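Local coordinates for iron-chelator utilization protein (Thermobifida fusca TM51, PDB 4YHB) that probably reduces iron-loaded siderophores with the help of a bound FAD, so that the iron taken up can be released for use, at residues A[58-61]-A[62-65]; A[226-229]-A[230-233]; A[243-246]-A[247-251]. All coordinates share one frame; numbering follows the deposited sequence.

Contact 1: residues A[58-61]-A[62-65]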
loop_
_atom_site.group_PDB
_atom_site.type_symbol
_atom_site.label_atom_id
_atom_site.label_comp_id
_atom_site.label_asym_id
_atom_site.label_seq_id
_atom_site.Cartn_x
_atom_site.Cartn_y
_atom_site.Cartn_z
ATOM N N PHE A 58 -7.213 13.924 6.116
ATOM C CA PHE A 58 -7.622 13.679 7.496
ATOM C C PHE A 58 -8.008 14.965 8.229
ATOM O O PHE A 58 -7.495 16.043 7.908
ATOM C CB PHE A 58 -6.481 12.988 8.278
ATOM C CG PHE A 58 -6.151 11.589 7.804
ATOM C CD1 PHE A 58 -6.796 10.489 8.352
ATOM C CD2 PHE A 58 -5.195 11.377 6.821
ATOM C CE1 PHE A 58 -6.495 9.201 7.933
ATOM C CE2 PHE A 58 -4.891 10.080 6.387
ATOM C CZ PHE A 58 -5.544 9.001 6.942
ATOM N N PRO A 59 -8.869 14.848 9.254
ATOM C CA PRO A 59 -9.132 15.980 10.153
ATOM C C PRO A 59 -7.930 16.262 11.052
ATOM O O PRO A 59 -7.128 15.356 11.290
ATOM C CB PRO A 59 -10.325 15.497 10.985
ATOM C CG PRO A 59 -10.125 14.003 11.040
ATOM C CD PRO A 59 -9.621 13.643 9.657
ATOM N N ASN A 60 -7.793 17.498 11.519
ATOM C CA ASN A 60 -6.834 17.802 12.572
ATOM C C ASN A 60 -7.485 17.524 13.917
ATOM O O ASN A 60 -8.484 18.154 14.269
ATOM C CB ASN A 60 -6.362 19.253 12.496
ATOM C CG ASN A 60 -5.268 19.569 13.505
ATOM O OD1 ASN A 60 -5.369 19.234 14.686
ATOM N ND2 ASN A 60 -4.209 20.211 13.035
ATOM N N PRO A 61 -6.916 16.580 14.677
ATOM C CA PRO A 61 -7.474 16.156 15.965
ATOM C C PRO A 61 -7.505 17.277 17.001
ATOM O O PRO A 61 -8.311 17.228 17.933
ATOM C CB PRO A 61 -6.519 15.044 16.402
ATOM C CG PRO A 61 -5.238 15.393 15.742
ATOM C CD PRO A 61 -5.626 15.924 14.401
ATOM N N GLU A 62 -6.641 18.274 16.843
ATOM C CA GLU A 62 -6.576 19.364 17.808
ATOM C C GLU A 62 -7.450 20.556 17.415
ATOM O O GLU A 62 -8.240 21.038 18.226
ATOM C CB GLU A 62 -5.130 19.816 18.003
ATOM C CG GLU A 62 -4.258 18.772 18.683
ATOM C CD GLU A 62 -3.317 19.381 19.706
ATOM O OE1 GLU A 62 -2.310 19.996 19.295
ATOM O OE2 GLU A 62 -3.592 19.253 20.918
ATOM N N THR A 63 -7.313 21.025 16.179
ATOM C CA THR A 63 -8.072 22.187 15.722
ATOM C C THR A 63 -9.542 21.838 15.478
ATOM O O THR A 63 -10.429 22.680 15.644
ATOM C CB THR A 63 -7.475 22.781 14.426
ATOM O OG1 THR A 63 -6.072 23.001 14.602
ATOM C CG2 THR A 63 -8.136 24.104 14.091
ATOM N N GLY A 64 -9.797 20.591 15.093
ATOM C CA GLY A 64 -11.117 20.182 14.644
ATOM C C GLY A 64 -11.268 20.504 13.165
ATOM O O GLY A 64 -12.267 20.159 12.527
ATOM N N GLU A 65 -10.253 21.178 12.635
ATOM C CA GLU A 65 -10.165 21.543 11.226
ATOM C C GLU A 65 -10.148 20.304 10.328
ATOM O O GLU A 65 -9.565 19.284 10.682
ATOM C CB GLU A 65 -8.904 22.382 11.006
ATOM C CG GLU A 65 -8.835 23.136 9.690
ATOM C CD GLU A 65 -7.613 24.039 9.612
ATOM O OE1 GLU A 65 -6.675 23.841 10.415
ATOM O OE2 GLU A 65 -7.596 24.947 8.753
#
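N60 faces E62 and T63 across a tight turn, and its side chain supplies the acceptor for two of the four hydrogen bonds that hold the bend. The amide carbon CG stands opposite the backbone N (chi1 -175°), which carries the carboxamide inward over the backbone that follows. Its oxygen OD1 then takes two bonds of different character. E62 N comes to N60 OD1 at 2.7 Å, lying in the carbonyl plane; T63 N reaches N60 OD1 at 3.0 Å from well above that plane, although its own N-H points fairly straight at the oxygen, at 163°. The side chain of T63 meets this amide at a slant, with T63 OG1 3.7 Å from N60 CG. CB of E62 also lies against the oxygen, 3.4 Å from N60 OD1, while the acidic end of that side chain leads away from the turn.

G64 N donates to N60 O at 2.9 Å, and N60 N donates almost straight to E65 O at 2.7 Å, with P59 CA resting on the same E65 O at 3.4 Å. The OD1 bonds, with G64 N on N60 O, make an Asx motif in the loop between strands 53-57 and 71-72; the bond from N60 N to E65 O lies beyond it and closes the turn. P61, E62 and T63 keep helical backbone angles, and G64 reverses the path with a positive phi of 85°, where a CB would press on the carbonyl oxygen before it. At the base of the loop, F58 sits edge-to-face with W116 of the FAD-binding domain.

Chemically, one neutral carboxamide oxygen takes up two successive backbone N-H groups, and P61 brings no N-H needing a partner, so the turn is held without any salt bridge across it.

Contact 2: residues A[226-229]-A[230-233]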
loop_
_atom_site.group_PDB
_atom_site.type_symbol
_atom_site.label_atom_id
_atom_site.label_comp_id
_atom_site.label_asym_id
_atom_site.label_seq_id
_atom_site.Cartn_x
_atom_site.Cartn_y
_atom_site.Cartn_z
ATOM N N GLY A 226 8.219 -3.250 -1.392
ATOM C CA GLY A 226 7.682 -1.998 -0.893
ATOM C C GLY A 226 7.897 -1.944 0.608
ATOM O O GLY A 226 7.889 -2.960 1.285
ATOM N N GLY A 227 8.094 -0.753 1.139
ATOM C CA GLY A 227 8.327 -0.615 2.562
ATOM C C GLY A 227 9.175 0.600 2.857
ATOM O O GLY A 227 9.112 1.594 2.127
ATOM N N GLU A 228 9.973 0.522 3.916
ATOM C CA GLU A 228 10.711 1.682 4.410
ATOM C C GLU A 228 11.849 2.013 3.445
ATOM O O GLU A 228 12.609 1.125 3.041
ATOM C CB GLU A 228 11.228 1.421 5.822
ATOM C CG GLU A 228 11.529 2.681 6.642
ATOM C CD GLU A 228 12.928 3.233 6.398
ATOM O OE1 GLU A 228 13.764 2.520 5.794
ATOM O OE2 GLU A 228 13.182 4.380 6.819
ATOM N N ALA A 229 11.957 3.292 3.086
ATOM C CA ALA A 229 12.808 3.723 1.973
ATOM C C ALA A 229 14.272 3.289 2.117
ATOM O O ALA A 229 14.870 2.776 1.168
ATOM C CB ALA A 229 12.732 5.227 1.823
ATOM N N ASP A 230 14.836 3.487 3.299
ATOM C CA ASP A 230 16.247 3.179 3.525
ATOM C C ASP A 230 16.508 1.674 3.533
ATOM O O ASP A 230 17.564 1.223 3.083
ATOM C CB ASP A 230 16.737 3.810 4.831
ATOM C CG ASP A 230 16.763 5.331 4.774
ATOM O OD1 ASP A 230 16.842 5.895 3.657
ATOM O OD2 ASP A 230 16.704 5.968 5.850
ATOM N N ALA A 231 15.551 0.904 4.045
ATOM C CA ALA A 231 15.635 -0.550 4.013
ATOM C C ALA A 231 15.643 -1.067 2.586
ATOM O O ALA A 231 16.242 -2.100 2.298
ATOM C CB ALA A 231 14.470 -1.176 4.801
ATOM N N LEU A 232 14.991 -0.338 1.687
ATOM C CA LEU A 232 14.847 -0.786 0.306
ATOM C C LEU A 232 16.052 -0.452 -0.571
ATOM O O LEU A 232 16.197 -1.015 -1.653
ATOM C CB LEU A 232 13.588 -0.172 -0.326
ATOM C CG LEU A 232 12.243 -0.792 0.065
ATOM C CD1 LEU A 232 11.097 -0.068 -0.616
ATOM C CD2 LEU A 232 12.197 -2.248 -0.295
ATOM N N LYS A 233 16.896 0.470 -0.121
ATOM C CA LYS A 233 18.051 0.897 -0.923
ATOM C C LYS A 233 19.023 -0.251 -1.231
ATOM O O LYS A 233 19.432 -0.412 -2.379
ATOM C CB LYS A 233 18.802 2.041 -0.239
ATOM C CG LYS A 233 18.147 3.399 -0.398
ATOM C CD LYS A 233 18.930 4.470 0.346
ATOM C CE LYS A 233 18.109 5.743 0.530
ATOM N NZ LYS A 233 18.827 6.754 1.370
HETATM O O HOH W 1 15.582 5.071 7.814
#
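E228 and L232 meet where the chain leaves an extended course and enters the first turn of a helix, whose opening backbone bonds, from L232 N to E228 O (3.1 Å) and from K233 N to A229 O (3.3 Å), are both weak. The side chain of E228 bends at CG (chi2 -86°) and doubles back over its own helix. Its OE1 receives A231 N at 3.0 Å, nearly along the C-O bond, and D230 N approaches the same OE1 at a poorer angle in a weak bond. This is an N-cap by a glutamate, and it stands at the turn from strand 221-226 into helix 229-241, in the beta-alpha-beta crossover that returns to the neighbouring parallel strand 250-256. OE2 accepts hydrogen bonds from R258 N and from a water 2.7 Å from E228 OE2; with OE1 held by the helix, the carboxylate is probably fixed in rotation. D230 brings another carboxylate near, its OD2 4.0 Å from E228 OE2 and the two planes 69° apart. The charge of D230 is answered by R257 and, along the helix, by K233, whose extended chain sets NZ 3.1 Å from D230 OD1, above the carboxylate plane. L232 turns inward: its CD1 lies 3.5 Å from G227 N, covering the glycine corner, and its side chain touches V252 of the adjoining strand.

Contact 3: residues A[243-246]-A[247-251]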
loop_
_atom_site.group_PDB
_atom_site.type_symbol
_atom_site.label_atom_id
_atom_site.label_comp_id
_atom_site.label_asym_id
_atom_site.label_seq_id
_atom_site.Cartn_x
_atom_site.Cartn_y
_atom_site.Cartn_z
ATOM N N GLY A 243 21.934 -7.443 -12.682
ATOM C CA GLY A 243 21.598 -7.102 -14.053
ATOM C C GLY A 243 20.126 -6.891 -14.360
ATOM O O GLY A 243 19.741 -6.809 -15.527
ATOM N N LEU A 244 19.298 -6.797 -13.324
ATOM C CA LEU A 244 17.865 -6.619 -13.525
ATOM C C LEU A 244 17.536 -5.156 -13.780
ATOM O O LEU A 244 18.230 -4.258 -13.303
ATOM C CB LEU A 244 17.080 -7.143 -12.325
ATOM C CG LEU A 244 17.260 -8.636 -12.039
ATOM C CD1 LEU A 244 16.309 -9.102 -10.946
ATOM C CD2 LEU A 244 17.055 -9.444 -13.304
ATOM N N VAL A 245 16.473 -4.925 -14.541
ATOM C CA VAL A 245 16.109 -3.577 -14.947
ATOM C C VAL A 245 14.786 -3.148 -14.331
ATOM O O VAL A 245 13.784 -3.852 -14.444
ATOM C CB VAL A 245 16.014 -3.464 -16.487
ATOM C CG1 VAL A 245 15.553 -2.068 -16.902
ATOM C CG2 VAL A 245 17.353 -3.806 -17.122
ATOM N N ARG A 246 14.808 -1.987 -13.683
ATOM C CA ARG A 246 13.626 -1.379 -13.085
ATOM C C ARG A 246 12.502 -1.234 -14.102
ATOM O O ARG A 246 12.734 -0.840 -15.244
ATOM C CB ARG A 246 13.992 -0.016 -12.490
ATOM C CG ARG A 246 12.817 0.839 -12.044
ATOM C CD ARG A 246 13.284 2.008 -11.178
ATOM N NE ARG A 246 13.872 3.089 -11.971
ATOM C CZ ARG A 246 15.168 3.204 -12.260
ATOM N NH1 ARG A 246 16.042 2.305 -11.817
ATOM N NH2 ARG A 246 15.592 4.228 -12.991
ATOM N N GLY A 247 11.288 -1.578 -13.688
ATOM C CA GLY A 247 10.127 -1.454 -14.548
ATOM C C GLY A 247 9.875 -2.708 -15.358
ATOM O O GLY A 247 8.732 -3.040 -15.653
ATOM N N ARG A 248 10.947 -3.411 -15.707
ATOM C CA ARG A 248 10.836 -4.631 -16.496
ATOM C C ARG A 248 10.973 -5.889 -15.628
ATOM O O ARG A 248 10.150 -6.796 -15.709
ATOM C CB ARG A 248 11.892 -4.641 -17.603
ATOM C CG ARG A 248 11.723 -5.768 -18.615
ATOM C CD ARG A 248 12.885 -5.804 -19.604
ATOM N NE ARG A 248 14.132 -6.209 -18.959
ATOM C CZ ARG A 248 15.337 -6.082 -19.507
ATOM N NH1 ARG A 248 15.469 -5.553 -20.717
ATOM N NH2 ARG A 248 16.414 -6.481 -18.841
ATOM N N ASP A 249 12.012 -5.930 -14.801
ATOM C CA ASP A 249 12.284 -7.100 -13.968
ATOM C C ASP A 249 11.841 -6.876 -12.526
ATOM O O ASP A 249 11.474 -7.819 -11.815
ATOM C CB ASP A 249 13.774 -7.443 -13.998
ATOM C CG ASP A 249 14.296 -7.640 -15.406
ATOM O OD1 ASP A 249 13.598 -8.288 -16.218
ATOM O OD2 ASP A 249 15.402 -7.138 -15.698
ATOM N N PHE A 250 11.893 -5.627 -12.087
ATOM C CA PHE A 250 11.515 -5.325 -10.717
ATOM C C PHE A 250 10.922 -3.943 -10.540
ATOM O O PHE A 250 10.976 -3.097 -11.431
ATOM C CB PHE A 250 12.719 -5.474 -9.782
ATOM C CG PHE A 250 13.773 -4.412 -9.963
ATOM C CD1 PHE A 250 13.724 -3.231 -9.238
ATOM C CD2 PHE A 250 14.820 -4.602 -10.854
ATOM C CE1 PHE A 250 14.696 -2.256 -9.407
ATOM C CE2 PHE A 250 15.789 -3.639 -11.027
ATOM C CZ PHE A 250 15.733 -2.463 -10.302
ATOM N N GLU A 251 10.350 -3.742 -9.362
ATOM C CA GLU A 251 9.926 -2.437 -8.899
ATOM C C GLU A 251 10.269 -2.374 -7.420
ATOM O O GLU A 251 10.040 -3.338 -6.689
ATOM C CB GLU A 251 8.430 -2.231 -9.134
ATOM C CG GLU A 251 8.054 -0.811 -9.438
ATOM C CD GLU A 251 8.511 -0.378 -10.813
ATOM O OE1 GLU A 251 9.653 0.122 -10.925
ATOM O OE2 GLU A 251 7.717 -0.522 -11.773
#
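V245 and D249 are tied by hydrogen bonds in both directions. V245 N donates to D249 OD2 at 2.7 Å, meeting the oxygen on its anti side and somewhat out of the carboxylate plane, while D249 N returns a nearly straight bond to V245 O at 2.8 Å. That carbonyl also accepts R248 N, at 3.1 Å and from above its plane. The bond to R248 closes a type II beta turn with R246 and G247 at its corners; G247 has a positive phi (90°), where a CB would collide with R246 O. G247 N in turn donates to F250 O, and R246 and F250 form a single beta bridge as strand 250-256 begins.

Among charged groups, R248 lays its guanidinium beside D249 in a salt bridge whose hydrogen bonds are weak, R248 NH2 lying 3.4 Å from D249 OD2, with the planes 55° apart. One face of that guanidinium is covered by V245, whose CG2 lies 3.3 Å from R248 NH2. E251 sends OE1 against the aliphatic CG of R246, whereas its OE2 is bonded to Y137 OH.

Contacts of the F250 ring form the third group. With CG between the backbone N and the carbonyl carbon (chi1 70°), the ring is brought against R246 CA, which sits over one face in a CH-pi contact, 3.8 Å from the centroid. The polar L244 O lies at the ring edge, and L244 CB meets F250 CD2 at 3.7 Å. F250 also touches L239, near the Schellman motif at G243 that ends helix 229-241, and V223 of strand 221-226.

The chemistry implies a division of labour: F250 joins the turn to helix and sheet, while the carboxylate of D249 fixes the outer backbone, its negative charge probably stabilised by R248.

In the fold
Contacts 2 and 3 belong to one unit of the chain: they mark the start of helix 229-241 and the turn leading from its end into strand 250-256. Their centres are about 16 Å apart and their nearest atoms about 6 Å. Contact 1 belongs to the FAD-binding barrel domain, its centre about 30 Å from that of contact 2 and about 41 Å from that of contact 3; contacts 1 and 3 lie on opposite sides of the chain's centre. The flavin lies between the domains: the side chain of E228 comes within about 7 Å of FAD, P61 about 10 Å and E251 about 11 Å. E251 is also about 11 Å from the zinc ion held by H53, H265 and H266.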